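PDB 3R3H: O-methyltransferase, SAM-dependent from Legionella pneumophila subsp. pneumophila, which probably transfers a methyl group from S-adenosylmethionine to an oxygen atom of its substrate. Local coordinates for residues T59-V64 / Q136-F141. Numbering follows the deposited sequence.
Sequences TRAKKV and QFDFIF
Asp138 meets Lys62 and Lys63 through both its backbone and its carboxylate. Its N donates to Lys63 O at 3.0 Å (N-H...O angle 154°), while OD2 draws two weak bonds: from Lys62 N, long at 3.3 Å but almost straight (174°), and from Lys63 N, longer still and more bent (158°). One carboxylate oxygen thus takes two successive amides where the chain enters strand 63-68.

Apolar contacts lie around these bonds. Asp138 CB meets the methyls of Thr59 and Ala61; Thr59 CG2 stands anti to its own N and faces that CB at 3.4 Å, whereas OG1 bonds back to Leu55 O within helix 46-59. On Lys63 the extended chain runs obliquely past the Phe137 ring, with CG 3.6 Å from CE1. Further along, Val64 and Phe139 form a parallel bridge, their side chains projecting together toward Ile56 of the helix; Val64 CG1 reaches the ring edge at CD2, 3.8 Å away.

The contact joins the two central parallel strands of a Rossmann-like methyltransferase sheet. Its chemistry implies that Asp138, at the break in strand 137-143, adds two weak amide-to-carboxylate bonds to the stronger backbone bond, beside the parallel bridge of Val64 with Phe139.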
ATOM      1  N   THR A  59     -11.253   2.762  -0.704  1.00 45.53           N
ATOM      2  CA  THR A  59     -11.719   3.973  -1.363  1.00 47.12           C
ATOM      3  C   THR A  59     -13.250   3.990  -1.332  1.00 48.52           C
ATOM      4  O   THR A  59     -13.875   5.054  -1.325  1.00 48.39           O
ATOM      5  CB  THR A  59     -11.255   4.011  -2.849  1.00 48.19           C
ATOM      6  OG1 THR A  59      -9.829   4.121  -2.908  1.00 49.95           O
ATOM      7  CG2 THR A  59     -11.870   5.186  -3.583  1.00 48.20           C
ATOM      8  N   ARG A  60     -13.840   2.794  -1.299  1.00 49.85           N
ATOM      9  CA  ARG A  60     -15.290   2.630  -1.317  1.00 49.64           C
ATOM     10  C   ARG A  60     -15.700   3.200  -2.662  1.00 48.04           C
ATOM     11  O   ARG A  60     -16.712   3.887  -2.805  1.00 47.02           O
ATOM     12  CB  ARG A  60     -15.926   3.400  -0.166  1.00 50.93           C
ATOM     13  CG  ARG A  60     -15.433   2.898   1.169  1.00 53.30           C
ATOM     14  CD  ARG A  60     -15.885   3.735   2.338  1.00 55.64           C
ATOM     15  NE  ARG A  60     -14.903   3.620   3.411  1.00 58.77           N
ATOM     16  CZ  ARG A  60     -15.089   4.014   4.664  1.00 60.15           C
ATOM     17  NH1 ARG A  60     -16.241   4.560   5.028  1.00 61.42           N
ATOM     18  NH2 ARG A  60     -14.114   3.853   5.548  1.00 61.23           N
ATOM     19  N   ALA A  61     -14.867   2.880  -3.645  1.00 47.57           N
ATOM     20  CA  ALA A  61     -15.029   3.334  -5.012  1.00 47.60           C
ATOM     21  C   ALA A  61     -16.224   2.734  -5.715  1.00 46.98           C
ATOM     22  O   ALA A  61     -16.564   1.571  -5.512  1.00 46.72           O
ATOM     23  CB  ALA A  61     -13.763   3.035  -5.807  1.00 47.84           C
ATOM     24  N   LYS A  62     -16.847   3.566  -6.545  1.00 47.32           N
ATOM     25  CA  LYS A  62     -17.996   3.190  -7.354  1.00 46.77           C
ATOM     26  C   LYS A  62     -17.568   3.252  -8.820  1.00 45.45           C
ATOM     27  O   LYS A  62     -18.078   2.515  -9.660  1.00 45.98           O
ATOM     28  CB  LYS A  62     -19.157   4.168  -7.111  1.00 48.02           C
ATOM     29  CG  LYS A  62     -19.859   3.967  -5.784  1.00 49.89           C
ATOM     30  CD  LYS A  62     -20.676   2.684  -5.791  1.00 50.99           C
ATOM     31  CE  LYS A  62     -21.065   2.278  -4.380  1.00 52.20           C
ATOM     32  NZ  LYS A  62     -19.871   1.930  -3.547  1.00 53.58           N
ATOM     33  N   LYS A  63     -16.619   4.135  -9.112  1.00 43.33           N
ATOM     34  CA  LYS A  63     -16.131   4.315 -10.469  1.00 40.65           C
ATOM     35  C   LYS A  63     -14.595   4.334 -10.485  1.00 39.14           C
ATOM     36  O   LYS A  63     -13.952   5.085  -9.747  1.00 37.40           O
ATOM     37  CB  LYS A  63     -16.708   5.616 -11.041  1.00 41.47           C
ATOM     38  CG  LYS A  63     -16.702   5.705 -12.560  1.00 42.86           C
ATOM     39  CD  LYS A  63     -17.503   6.917 -13.030  1.00 43.17           C
ATOM     40  CE  LYS A  63     -17.515   7.029 -14.553  1.00 43.18           C
ATOM     41  NZ  LYS A  63     -18.419   8.129 -15.041  1.00 42.91           N
ATOM     42  N   VAL A  64     -14.020   3.489 -11.334  1.00 37.51           N
ATOM     43  CA  VAL A  64     -12.577   3.356 -11.461  1.00 34.39           C
ATOM     44  C   VAL A  64     -12.104   3.562 -12.892  1.00 33.00           C
ATOM     45  O   VAL A  64     -12.818   3.247 -13.833  1.00 33.45           O
ATOM     46  CB  VAL A  64     -12.135   1.965 -10.971  1.00 33.65           C
ATOM     47  CG1 VAL A  64     -10.694   1.694 -11.366  1.00 34.30           C
ATOM     48  CG2 VAL A  64     -12.292   1.891  -9.460  1.00 33.57           C
ATOM     49  N   GLN A 136     -15.011  12.420 -11.217  1.00 54.45           N
ATOM     50  CA  GLN A 136     -15.688  11.161 -11.557  1.00 52.29           C
ATOM     51  C   GLN A 136     -15.146   9.873 -10.956  1.00 48.96           C
ATOM     52  O   GLN A 136     -15.903   8.982 -10.577  1.00 48.87           O
ATOM     53  CB  GLN A 136     -15.644  10.940 -13.060  1.00 52.96           C
ATOM     54  CG  GLN A 136     -16.588  11.733 -13.890  1.00 56.00           C
ATOM     55  CD  GLN A 136     -16.407  11.388 -15.353  1.00 57.15           C
ATOM     56  OE1 GLN A 136     -15.408  11.771 -15.973  1.00 59.19           O
ATOM     57  NE2 GLN A 136     -17.356  10.638 -15.909  1.00 57.30           N
ATOM     58  N   PHE A 137     -13.831   9.760 -10.916  1.00 45.84           N
ATOM     59  CA  PHE A 137     -13.213   8.547 -10.429  1.00 43.91           C
ATOM     60  C   PHE A 137     -12.685   8.576  -9.013  1.00 41.86           C
ATOM     61  O   PHE A 137     -11.992   9.502  -8.604  1.00 42.67           O
ATOM     62  CB  PHE A 137     -12.114   8.138 -11.407  1.00 42.45           C
ATOM     63  CG  PHE A 137     -12.605   7.999 -12.822  1.00 41.23           C
ATOM     64  CD1 PHE A 137     -13.361   6.893 -13.200  1.00 40.32           C
ATOM     65  CD2 PHE A 137     -12.365   9.005 -13.759  1.00 40.34           C
ATOM     66  CE1 PHE A 137     -13.876   6.784 -14.484  1.00 39.46           C
ATOM     67  CE2 PHE A 137     -12.869   8.918 -15.043  1.00 39.63           C
ATOM     68  CZ  PHE A 137     -13.632   7.801 -15.414  1.00 40.19           C
ATOM     69  N   ASP A 138     -13.034   7.535  -8.271  1.00 40.32           N
ATOM     70  CA  ASP A 138     -12.624   7.371  -6.888  1.00 39.73           C
ATOM     71  C   ASP A 138     -11.236   6.753  -6.876  1.00 38.23           C
ATOM     72  O   ASP A 138     -10.492   6.888  -5.909  1.00 39.14           O
ATOM     73  CB  ASP A 138     -13.613   6.450  -6.172  1.00 40.29           C
ATOM     74  CG  ASP A 138     -15.012   7.034  -6.116  1.00 40.01           C
ATOM     75  OD1 ASP A 138     -15.254   7.859  -5.199  1.00 42.30           O
ATOM     76  OD2 ASP A 138     -15.852   6.692  -6.989  1.00 35.73           O
ATOM     77  N   PHE A 139     -10.898   6.056  -7.954  1.00 37.25           N
ATOM     78  CA  PHE A 139      -9.591   5.429  -8.069  1.00 36.53           C
ATOM     79  C   PHE A 139      -9.137   5.448  -9.531  1.00 36.68           C
ATOM     80  O   PHE A 139      -9.858   5.018 -10.431  1.00 37.62           O
ATOM     81  CB  PHE A 139      -9.618   3.988  -7.540  1.00 35.63           C
ATOM     82  CG  PHE A 139      -8.308   3.264  -7.696  1.00 35.90           C
ATOM     83  CD1 PHE A 139      -7.187   3.661  -6.985  1.00 36.72           C
ATOM     84  CD2 PHE A 139      -8.179   2.223  -8.607  1.00 37.72           C
ATOM     85  CE1 PHE A 139      -5.948   3.034  -7.182  1.00 38.08           C
ATOM     86  CE2 PHE A 139      -6.948   1.585  -8.816  1.00 39.74           C
ATOM     87  CZ  PHE A 139      -5.827   1.997  -8.099  1.00 37.98           C
ATOM     88  N   ILE A 140      -7.941   5.976  -9.759  1.00 35.87           N
ATOM     89  CA  ILE A 140      -7.372   6.059 -11.091  1.00 33.76           C
ATOM     90  C   ILE A 140      -6.006   5.369 -11.061  1.00 34.80           C
ATOM     91  O   ILE A 140      -5.220   5.579 -10.141  1.00 34.10           O
ATOM     92  CB  ILE A 140      -7.224   7.533 -11.516  1.00 33.42           C
ATOM     93  CG1 ILE A 140      -8.603   8.203 -11.495  1.00 33.05           C
ATOM     94  CG2 ILE A 140      -6.595   7.627 -12.901  1.00 32.25           C
ATOM     95  CD1 ILE A 140      -8.593   9.662 -11.844  1.00 32.36           C
ATOM     96  N   PHE A 141      -5.747   4.520 -12.050  1.00 34.81           N
ATOM     97  CA  PHE A 141      -4.487   3.795 -12.145  1.00 34.91           C
ATOM     98  C   PHE A 141      -3.839   4.165 -13.481  1.00 36.07           C
ATOM     99  O   PHE A 141      -4.496   4.126 -14.517  1.00 35.06           O
ATOM    100  CB  PHE A 141      -4.740   2.288 -12.067  1.00 34.18           C
ATOM    101  CG  PHE A 141      -3.531   1.455 -12.372  1.00 35.50           C
ATOM    102  CD1 PHE A 141      -2.329   1.657 -11.690  1.00 35.91           C
ATOM    103  CD2 PHE A 141      -3.591   0.459 -13.338  1.00 35.29           C
ATOM    104  CE1 PHE A 141      -1.203   0.873 -11.969  1.00 35.51           C
ATOM    105  CE2 PHE A 141      -2.474  -0.331 -13.627  1.00 34.31           C
ATOM    106  CZ  PHE A 141      -1.275  -0.123 -12.938  1.00 35.42           C
TER